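Local coordinates for protein acetylxylan esterase / glucomannan deacetylase (Cellvibrio japonicus, PDB 2W9X) that removes acetyl groups from plant cell wall polysaccharides, deacetylating glucomannan in strong preference to xylan, as a secreted family 2 carbohydrate esterase, at residues L328-S331 and H336-A339; L37-S40 and V46-T49; Q279-N284 and G315-V320. All blocks are in the same frame, centred on the assembly; numbering follows the deposited sequence.

Interaction 1 of 3, residues L328-S331 and H336-A339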
ATOM      1  N   LEU B 328     -14.397 -13.840  -5.502  1.00 39.02           N
ATOM      2  CA  LEU B 328     -15.057 -13.717  -6.794  1.00 38.66           C
ATOM      3  C   LEU B 328     -15.781 -15.006  -7.127  1.00 38.51           C
ATOM      4  O   LEU B 328     -15.407 -16.060  -6.614  1.00 38.97           O
ATOM      5  CB  LEU B 328     -14.011 -13.446  -7.860  1.00 38.73           C
ATOM      6  CG  LEU B 328     -13.507 -12.004  -8.041  1.00 39.33           C
ATOM      7  CD1 LEU B 328     -13.056 -11.385  -6.786  1.00 40.25           C
ATOM      8  CD2 LEU B 328     -12.353 -12.002  -9.049  1.00 38.11           C
ATOM      9  N   ASP B 329     -16.798 -14.943  -7.989  1.00 38.12           N
ATOM     10  CA  ASP B 329     -17.462 -16.175  -8.449  1.00 38.40           C
ATOM     11  C   ASP B 329     -16.872 -16.769  -9.728  1.00 37.87           C
ATOM     12  O   ASP B 329     -17.157 -17.921 -10.051  1.00 38.41           O
ATOM     13  CB  ASP B 329     -18.988 -16.031  -8.557  1.00 37.99           C
ATOM     14  CG  ASP B 329     -19.438 -14.956  -9.557  1.00 39.65           C
ATOM     15  OD1 ASP B 329     -18.787 -14.678 -10.588  1.00 39.61           O
ATOM     16  OD2 ASP B 329     -20.519 -14.406  -9.316  1.00 43.73           O
ATOM     17  N   TYR B 330     -16.057 -15.991 -10.445  1.00 37.03           N
ATOM     18  CA  TYR B 330     -15.443 -16.455 -11.692  1.00 37.48           C
ATOM     19  C   TYR B 330     -16.427 -17.197 -12.636  1.00 37.75           C
ATOM     20  O   TYR B 330     -16.066 -18.218 -13.237  1.00 37.91           O
ATOM     21  CB  TYR B 330     -14.211 -17.333 -11.415  1.00 37.42           C
ATOM     22  CG  TYR B 330     -13.088 -16.628 -10.676  1.00 38.24           C
ATOM     23  CD1 TYR B 330     -12.193 -15.789 -11.358  1.00 37.64           C
ATOM     24  CD2 TYR B 330     -12.906 -16.812  -9.299  1.00 38.31           C
ATOM     25  CE1 TYR B 330     -11.129 -15.141 -10.691  1.00 38.33           C
ATOM     26  CE2 TYR B 330     -11.843 -16.161  -8.622  1.00 38.64           C
ATOM     27  CZ  TYR B 330     -10.972 -15.325  -9.329  1.00 37.84           C
ATOM     28  OH  TYR B 330      -9.921 -14.677  -8.683  1.00 40.72           O
ATOM     29  N   SER B 331     -17.636 -16.653 -12.809  1.00 37.02           N
ATOM     30  CA  SER B 331     -18.659 -17.306 -13.644  1.00 37.50           C
ATOM     31  C   SER B 331     -18.638 -16.909 -15.132  1.00 37.86           C
ATOM     32  O   SER B 331     -19.474 -17.377 -15.892  1.00 37.53           O
ATOM     33  CB  SER B 331     -20.065 -17.107 -13.045  1.00 37.49           C
ATOM     34  OG  SER B 331     -20.479 -15.769 -13.242  1.00 38.26           O
ATOM     35  N   HIS B 336     -13.357 -17.006 -15.644  1.00 37.82           N
ATOM     36  CA  HIS B 336     -12.878 -15.628 -15.486  1.00 37.74           C
ATOM     37  C   HIS B 336     -13.867 -14.744 -14.697  1.00 37.49           C
ATOM     38  O   HIS B 336     -15.029 -15.087 -14.563  1.00 37.32           O
ATOM     39  CB  HIS B 336     -12.528 -14.991 -16.842  1.00 37.68           C
ATOM     40  CG  HIS B 336     -11.216 -15.440 -17.398  1.00 37.89           C
ATOM     41  ND1 HIS B 336     -11.003 -16.721 -17.861  1.00 38.41           N
ATOM     42  CD2 HIS B 336     -10.056 -14.771 -17.587  1.00 37.30           C
ATOM     43  CE1 HIS B 336      -9.759 -16.821 -18.298  1.00 39.98           C
ATOM     44  NE2 HIS B 336      -9.169 -15.649 -18.154  1.00 38.82           N
ATOM     45  N   PRO B 337     -13.388 -13.611 -14.146  1.00 37.46           N
ATOM     46  CA  PRO B 337     -14.297 -12.727 -13.437  1.00 37.55           C
ATOM     47  C   PRO B 337     -15.576 -12.439 -14.246  1.00 37.48           C
ATOM     48  O   PRO B 337     -15.518 -12.160 -15.449  1.00 37.29           O
ATOM     49  CB  PRO B 337     -13.475 -11.438 -13.270  1.00 37.91           C
ATOM     50  CG  PRO B 337     -12.050 -11.935 -13.159  1.00 37.13           C
ATOM     51  CD  PRO B 337     -12.001 -13.100 -14.135  1.00 37.29           C
ATOM     52  N   SER B 338     -16.711 -12.503 -13.567  1.00 36.85           N
ATOM     53  CA  SER B 338     -17.974 -12.102 -14.144  1.00 36.99           C
ATOM     54  C   SER B 338     -18.121 -10.580 -14.073  1.00 36.67           C
ATOM     55  O   SER B 338     -17.316  -9.902 -13.423  1.00 36.54           O
ATOM     56  CB  SER B 338     -19.120 -12.775 -13.394  1.00 36.35           C
ATOM     57  OG  SER B 338     -19.093 -12.381 -12.032  1.00 36.98           O
ATOM     58  N   ALA B 339     -19.162 -10.066 -14.726  1.00 36.51           N
ATOM     59  CA  ALA B 339     -19.511  -8.641 -14.666  1.00 36.93           C
ATOM     60  C   ALA B 339     -19.766  -8.224 -13.217  1.00 36.68           C
ATOM     61  O   ALA B 339     -19.339  -7.149 -12.790  1.00 36.83           O
ATOM     62  CB  ALA B 339     -20.720  -8.334 -15.548  1.00 36.85           C
TER

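Interaction 2 of 3, residues L37-S40 and V46-T49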
ATOM      1  N   LEU B  37      -3.816   5.722 -32.787  1.00 41.63           N
ATOM      2  CA  LEU B  37      -2.956   6.250 -33.827  1.00 42.27           C
ATOM      3  C   LEU B  37      -3.797   7.232 -34.652  1.00 43.07           C
ATOM      4  O   LEU B  37      -4.722   6.818 -35.367  1.00 43.28           O
ATOM      5  CB  LEU B  37      -2.443   5.116 -34.725  1.00 42.22           C
ATOM      6  CG  LEU B  37      -1.060   5.168 -35.403  1.00 41.69           C
ATOM      7  CD1 LEU B  37      -1.122   4.497 -36.766  1.00 40.20           C
ATOM      8  CD2 LEU B  37      -0.453   6.575 -35.514  1.00 41.51           C
ATOM      9  N   VAL B  38      -3.498   8.525 -34.525  1.00 43.63           N
ATOM     10  CA  VAL B  38      -4.202   9.560 -35.296  1.00 44.16           C
ATOM     11  C   VAL B  38      -3.427   9.886 -36.567  1.00 44.21           C
ATOM     12  O   VAL B  38      -2.258  10.267 -36.513  1.00 43.97           O
ATOM     13  CB  VAL B  38      -4.500  10.855 -34.459  1.00 44.21           C
ATOM     14  CG1 VAL B  38      -5.272  10.514 -33.181  1.00 44.83           C
ATOM     15  CG2 VAL B  38      -3.222  11.610 -34.102  1.00 45.94           C
ATOM     16  N   GLU B  39      -4.071   9.704 -37.713  1.00 44.61           N
ATOM     17  CA  GLU B  39      -3.427   9.999 -38.993  1.00 45.16           C
ATOM     18  C   GLU B  39      -4.228  11.024 -39.779  1.00 44.77           C
ATOM     19  O   GLU B  39      -5.452  11.079 -39.669  1.00 44.88           O
ATOM     20  CB  GLU B  39      -3.218   8.719 -39.805  1.00 45.42           C
ATOM     21  CG  GLU B  39      -2.171   7.811 -39.190  1.00 47.16           C
ATOM     22  CD  GLU B  39      -2.010   6.512 -39.935  1.00 49.48           C
ATOM     23  OE1 GLU B  39      -2.970   5.717 -39.969  1.00 51.08           O
ATOM     24  OE2 GLU B  39      -0.907   6.272 -40.463  1.00 50.16           O
ATOM     25  N   SER B  40      -3.535  11.841 -40.564  1.00 44.25           N
ATOM     26  CA  SER B  40      -4.214  12.865 -41.330  1.00 44.00           C
ATOM     27  C   SER B  40      -3.873  12.780 -42.818  1.00 43.26           C
ATOM     28  O   SER B  40      -3.286  13.713 -43.361  1.00 42.77           O
ATOM     29  CB  SER B  40      -3.887  14.249 -40.762  1.00 44.22           C
ATOM     30  OG  SER B  40      -2.509  14.560 -40.904  1.00 45.65           O
ATOM     31  N   VAL B  46      -9.846  12.555 -41.055  1.00 39.84           N
ATOM     32  CA  VAL B  46      -8.900  12.178 -40.004  1.00 40.23           C
ATOM     33  C   VAL B  46      -9.274  10.760 -39.576  1.00 40.09           C
ATOM     34  O   VAL B  46     -10.464  10.438 -39.449  1.00 39.69           O
ATOM     35  CB  VAL B  46      -8.945  13.153 -38.794  1.00 40.13           C
ATOM     36  CG1 VAL B  46      -8.026  12.684 -37.661  1.00 41.51           C
ATOM     37  CG2 VAL B  46      -8.559  14.540 -39.223  1.00 41.20           C
ATOM     38  N   SER B  47      -8.265   9.910 -39.416  1.00 40.17           N
ATOM     39  CA  SER B  47      -8.509   8.527 -39.055  1.00 40.63           C
ATOM     40  C   SER B  47      -7.879   8.179 -37.716  1.00 40.67           C
ATOM     41  O   SER B  47      -6.709   8.490 -37.447  1.00 41.01           O
ATOM     42  CB  SER B  47      -8.049   7.573 -40.157  1.00 40.74           C
ATOM     43  OG  SER B  47      -6.647   7.480 -40.197  1.00 41.90           O
ATOM     44  N   TYR B  48      -8.686   7.546 -36.877  1.00 40.03           N
ATOM     45  CA  TYR B  48      -8.265   7.106 -35.568  1.00 39.86           C
ATOM     46  C   TYR B  48      -8.206   5.582 -35.615  1.00 39.75           C
ATOM     47  O   TYR B  48      -9.234   4.922 -35.771  1.00 39.17           O
ATOM     48  CB  TYR B  48      -9.259   7.600 -34.508  1.00 39.73           C
ATOM     49  CG  TYR B  48      -9.595   9.073 -34.635  1.00 39.44           C
ATOM     50  CD1 TYR B  48      -8.778  10.055 -34.061  1.00 39.46           C
ATOM     51  CD2 TYR B  48     -10.714   9.492 -35.354  1.00 39.18           C
ATOM     52  CE1 TYR B  48      -9.082  11.423 -34.193  1.00 37.88           C
ATOM     53  CE2 TYR B  48     -11.019  10.850 -35.494  1.00 38.86           C
ATOM     54  CZ  TYR B  48     -10.207  11.806 -34.903  1.00 38.19           C
ATOM     55  OH  TYR B  48     -10.514  13.150 -35.051  1.00 40.25           O
ATOM     56  N   THR B  49      -6.990   5.044 -35.554  1.00 39.89           N
ATOM     57  CA  THR B  49      -6.750   3.588 -35.533  1.00 39.81           C
ATOM     58  C   THR B  49      -6.398   3.131 -34.106  1.00 39.50           C
ATOM     59  O   THR B  49      -5.604   3.776 -33.425  1.00 39.29           O
ATOM     60  CB  THR B  49      -5.648   3.183 -36.567  1.00 39.50           C
ATOM     61  OG1 THR B  49      -6.006   3.684 -37.856  1.00 39.71           O
ATOM     62  CG2 THR B  49      -5.481   1.671 -36.676  1.00 39.28           C
TER
HETATM   63  O   HOH W   1      -5.286   6.310 -38.196  1.00 50.45           O

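Interaction 3 of 3, residues Q279-N284 and G315-V320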
ATOM      1  N   GLN B 279      10.596   2.209 -14.677  1.00 39.53           N
ATOM      2  CA  GLN B 279      10.570   2.879 -15.978  1.00 40.85           C
ATOM      3  C   GLN B 279       9.350   3.789 -16.078  1.00 40.53           C
ATOM      4  O   GLN B 279       9.464   4.934 -16.506  1.00 41.39           O
ATOM      5  CB  GLN B 279      10.552   1.875 -17.133  1.00 40.88           C
ATOM      6  CG  GLN B 279      11.720   0.889 -17.168  1.00 43.85           C
ATOM      7  CD  GLN B 279      11.592  -0.167 -18.287  1.00 43.75           C
ATOM      8  OE1 GLN B 279      10.517  -0.753 -18.493  1.00 48.70           O
ATOM      9  NE2 GLN B 279      12.694  -0.419 -18.993  1.00 45.54           N
ATOM     10  N   LEU B 280       8.181   3.275 -15.695  1.00 40.08           N
ATOM     11  CA  LEU B 280       6.946   4.071 -15.687  1.00 39.61           C
ATOM     12  C   LEU B 280       7.087   5.316 -14.815  1.00 39.78           C
ATOM     13  O   LEU B 280       6.636   6.392 -15.193  1.00 39.53           O
ATOM     14  CB  LEU B 280       5.763   3.235 -15.177  1.00 38.79           C
ATOM     15  CG  LEU B 280       5.224   2.119 -16.066  1.00 38.27           C
ATOM     16  CD1 LEU B 280       4.133   1.315 -15.336  1.00 37.49           C
ATOM     17  CD2 LEU B 280       4.671   2.696 -17.351  1.00 37.54           C
ATOM     18  N   HIS B 281       7.689   5.146 -13.635  1.00 40.14           N
ATOM     19  CA  HIS B 281       7.908   6.245 -12.704  1.00 40.54           C
ATOM     20  C   HIS B 281       8.872   7.281 -13.289  1.00 40.74           C
ATOM     21  O   HIS B 281       8.677   8.483 -13.101  1.00 39.66           O
ATOM     22  CB  HIS B 281       8.427   5.711 -11.364  1.00 40.75           C
ATOM     23  CG  HIS B 281       8.912   6.776 -10.428  1.00 42.50           C
ATOM     24  ND1 HIS B 281       8.057   7.590  -9.713  1.00 43.27           N
ATOM     25  CD2 HIS B 281      10.167   7.149 -10.074  1.00 44.09           C
ATOM     26  CE1 HIS B 281       8.765   8.418  -8.964  1.00 44.68           C
ATOM     27  NE2 HIS B 281      10.048   8.173  -9.167  1.00 44.30           N
ATOM     28  N   SER B 282       9.893   6.819 -14.013  1.00 41.69           N
ATOM     29  CA  SER B 282      10.905   7.736 -14.557  1.00 42.98           C
ATOM     30  C   SER B 282      10.343   8.664 -15.631  1.00 43.42           C
ATOM     31  O   SER B 282      10.873   9.753 -15.845  1.00 43.69           O
ATOM     32  CB  SER B 282      12.132   6.986 -15.081  1.00 42.98           C
ATOM     33  OG  SER B 282      11.834   6.277 -16.268  1.00 44.13           O
ATOM     34  N   ASN B 283       9.274   8.235 -16.301  1.00 44.17           N
ATOM     35  CA  ASN B 283       8.602   9.068 -17.321  1.00 44.83           C
ATOM     36  C   ASN B 283       7.383   9.837 -16.797  1.00 44.54           C
ATOM     37  O   ASN B 283       6.861  10.737 -17.467  1.00 44.20           O
ATOM     38  CB  ASN B 283       8.178   8.211 -18.521  1.00 45.51           C
ATOM     39  CG  ASN B 283       9.344   7.452 -19.143  1.00 46.63           C
ATOM     40  OD1 ASN B 283      10.378   8.026 -19.448  1.00 47.01           O
ATOM     41  ND2 ASN B 283       9.167   6.147 -19.330  1.00 50.34           N
ATOM     42  N   ASN B 284       6.935   9.471 -15.601  1.00 43.99           N
ATOM     43  CA  ASN B 284       5.766  10.067 -14.993  1.00 43.99           C
ATOM     44  C   ASN B 284       5.975  10.090 -13.480  1.00 44.29           C
ATOM     45  O   ASN B 284       5.522   9.198 -12.766  1.00 43.85           O
ATOM     46  CB  ASN B 284       4.522   9.253 -15.393  1.00 43.44           C
ATOM     47  CG  ASN B 284       3.221   9.817 -14.844  1.00 42.73           C
ATOM     48  OD1 ASN B 284       3.189  10.873 -14.221  1.00 41.04           O
ATOM     49  ND2 ASN B 284       2.126   9.089 -15.078  1.00 40.94           N
ATOM     50  N   GLY B 315      14.331   0.386  -2.854  1.00 35.78           N
ATOM     51  CA  GLY B 315      15.086   1.187  -3.817  1.00 36.22           C
ATOM     52  C   GLY B 315      14.704   2.663  -3.819  1.00 36.19           C
ATOM     53  O   GLY B 315      15.297   3.465  -4.555  1.00 36.87           O
ATOM     54  N   GLY B 316      13.715   3.040  -3.016  1.00 36.02           N
ATOM     55  CA  GLY B 316      13.364   4.453  -2.907  1.00 35.98           C
ATOM     56  C   GLY B 316      12.112   4.889  -3.648  1.00 36.81           C
ATOM     57  O   GLY B 316      11.829   6.082  -3.706  1.00 36.01           O
ATOM     58  N   LEU B 317      11.372   3.935  -4.217  1.00 36.65           N
ATOM     59  CA  LEU B 317      10.112   4.221  -4.891  1.00 37.45           C
ATOM     60  C   LEU B 317       8.974   3.816  -3.967  1.00 38.04           C
ATOM     61  O   LEU B 317       8.522   2.665  -3.973  1.00 38.64           O
ATOM     62  CB  LEU B 317      10.006   3.468  -6.227  1.00 37.42           C
ATOM     63  CG  LEU B 317       8.958   3.958  -7.249  1.00 37.43           C
ATOM     64  CD1 LEU B 317       9.395   3.562  -8.653  1.00 37.53           C
ATOM     65  CD2 LEU B 317       7.550   3.433  -6.965  1.00 36.56           C
ATOM     66  N   HIS B 318       8.518   4.759  -3.160  1.00 38.11           N
ATOM     67  CA  HIS B 318       7.651   4.406  -2.075  1.00 38.78           C
ATOM     68  C   HIS B 318       6.169   4.448  -2.446  1.00 39.00           C
ATOM     69  O   HIS B 318       5.352   3.843  -1.758  1.00 38.55           O
ATOM     70  CB  HIS B 318       7.968   5.263  -0.850  1.00 39.08           C
ATOM     71  CG  HIS B 318       9.422   5.253  -0.464  1.00 40.71           C
ATOM     72  ND1 HIS B 318      10.044   4.154   0.099  1.00 38.67           N
ATOM     73  CD2 HIS B 318      10.370   6.224  -0.541  1.00 40.33           C
ATOM     74  CE1 HIS B 318      11.308   4.451   0.347  1.00 41.01           C
ATOM     75  NE2 HIS B 318      11.532   5.699  -0.030  1.00 38.79           N
ATOM     76  N   GLN B 319       5.826   5.128  -3.547  1.00 39.23           N
ATOM     77  CA  GLN B 319       4.407   5.319  -3.926  1.00 39.70           C
ATOM     78  C   GLN B 319       3.824   4.087  -4.628  1.00 39.19           C
ATOM     79  O   GLN B 319       3.339   4.141  -5.754  1.00 39.32           O
ATOM     80  CB  GLN B 319       4.189   6.630  -4.720  1.00 40.45           C
ATOM     81  CG  GLN B 319       4.958   6.758  -6.053  1.00 43.56           C
ATOM     82  CD  GLN B 319       6.332   7.380  -5.895  1.00 47.16           C
ATOM     83  OE1 GLN B 319       7.223   6.802  -5.272  1.00 48.06           O
ATOM     84  NE2 GLN B 319       6.519   8.569  -6.479  1.00 49.69           N
ATOM     85  N   VAL B 320       3.895   2.961  -3.937  1.00 38.98           N
ATOM     86  CA  VAL B 320       3.415   1.708  -4.476  1.00 39.48           C
ATOM     87  C   VAL B 320       2.733   0.915  -3.351  1.00 39.43           C
ATOM     88  O   VAL B 320       3.184   0.913  -2.194  1.00 38.91           O
ATOM     89  CB  VAL B 320       4.554   0.935  -5.243  1.00 39.54           C
ATOM     90  CG1 VAL B 320       5.756   0.678  -4.345  1.00 41.00           C
ATOM     91  CG2 VAL B 320       4.035  -0.361  -5.916  1.00 39.76           C
TER

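Interaction 1 of 3, residues L328-S331 and H336-A339
The Tyr330 ring lies against the five-membered ring of Pro337, its CD1 3.9 Å from Pro337 CD, and the two side chains cross at a slant. Leu328 shares this apolar patch: its CB covers one face of the tyrosine toward the rim, while its CD2 comes to 4.1 Å from Pro337 CG. The polar half of the contact turns on one carboxylate oxygen. Asp329 OD1 receives the hydroxyl of Ser338 (OG to OD1 2.7 Å) on its syn side, close to the carboxylate plane, and also the backbone N of Ser331 from well above that plane; the latter bond closes an Asx turn. With CG placed between its own backbone N and carbonyl carbon (chi1 61°), Asp329 brings OD1 to both donors, and two bonds thus fix the rotation of the carboxylate. Tyr330 CA also makes a CA-H...O contact with His336 O at 3.2 Å. His336 probably raises the nucleophilicity of Ser151, as expected of the serine-histidine pair in SGNH hydrolases; its ND1 is bonded to the carbonyl O of His334. Both segments come from the connection between strand 320-325 and helix 339-354, the second running into that helix: Ser338 is its N-cap, its Asp341 binds the backbone N atoms of Asp329, Tyr330 and Ser338, and Pro337 packs on Phe152 of helix 151-154.

Interaction 2 of 3, residues L37-S40 and V46-T49
Strands 37-39 and 47-49 run antiparallel, their short axes 4.8 Å apart and their directions at 158°, as the two arms of a beta hairpin. Leu37 with Thr49 and Glu39 with Ser47 are hydrogen-bonded pairs, and Val38 with Tyr48 is the non-hydrogen-bonded pair between them. Each outer pair closes with two backbone bonds. The first joins Leu37 N to Thr49 O at 2.7 Å and is answered by a nearly straight return from Thr49 N to Leu37 O; the second joins Glu39 N to Ser47 O at 2.9 Å, with Ser47 N bonding Glu39 O in turn. The side chains sort by face. On that of Val38 and Tyr48, the valine methyl CG1 comes to the edge of the phenol ring, near its plane, 3.6 Å from Tyr48 CD1. The other face is largely polar and gathers round one water, which lies 2.7 Å from Ser47 OG and 2.7 Å from Thr49 OG1 and is also hydrogen-bonded to Leu37 O and Glu39 OE1. The glutamate chain runs extended to its carboxylate (chi2 177°), and the water links OE1 to the hydroxyls of the facing strand. Leu37 and Thr49 add a looser approach, CB to CB 4.2 Å. The hairpin forms one margin of a five-stranded antiparallel sheet in the N-terminal CE2 region, whose sequence family is related to galactose-binding-like domains: 37-39 is outermost, and 47-50 pairs onward with strand 122-128, the backbone of Tyr48 bonding that of Phe124 and its ring meeting that of Phe57 of strand 56-62.

Interaction 3 of 3, residues Q279-N284 and G315-V320
A Schellman motif ends helix 300-314, with Gly316 at positive phi, and the chain leaving it packs on the last turns of helix 262-283. His281 carries the helix side of this contact. Its CG is trans to the backbone N (chi1 170°), which carries the imidazole out from the helix. Leu317 approaches from one face of the ring: its CG stands 4.2 Å above the imidazole plane, displaced toward the rim, and its CD1 lies 3.6 Å from His281 CB and almost as near to His281 CG. At the far end of the ring the side chain of Gln319 crosses that of His281 at about a right angle, ring and amide planes 71° apart, with NE2 3.4 Å from His281 CE1. Gln319 gets there by bending at chi2 (-89°). Packing, rather than polar bonding, makes this contact, and it buries His281 ND1 without a partner in the model. Strand 288-294, helix 300-314 and strand 320-325 form a beta-alpha-beta unit of the SGNH-type domain, and the contact joins the end of its helix to the preceding helix 262-283: Gln319 is backbone-bonded to Phe289 of strand 288-294, His281 packs on the same Phe289, and His318 touches Val324 of the second subunit.

All three contacts are partly buried and lie well away from the centre of the chain, yet their chemistry differs with their place. Interaction 2 belongs to the N-terminal antiparallel sheet, on the opposite side of the chain's centre from interaction 1, and rests on regular strand pairing and a shared water. Interactions 1 and 3 both lie in the hydrolase region and both involve connections of strand 320-325: 315-320 leads into it and 328-339 leaves it toward helix 339-354. Their centres are nonetheless about 32 Å apart. Interaction 1 combines a doubly engaged carboxylate with apolar cover beside the active site, whereas interaction 3, distant from it, is packing around one histidine ring.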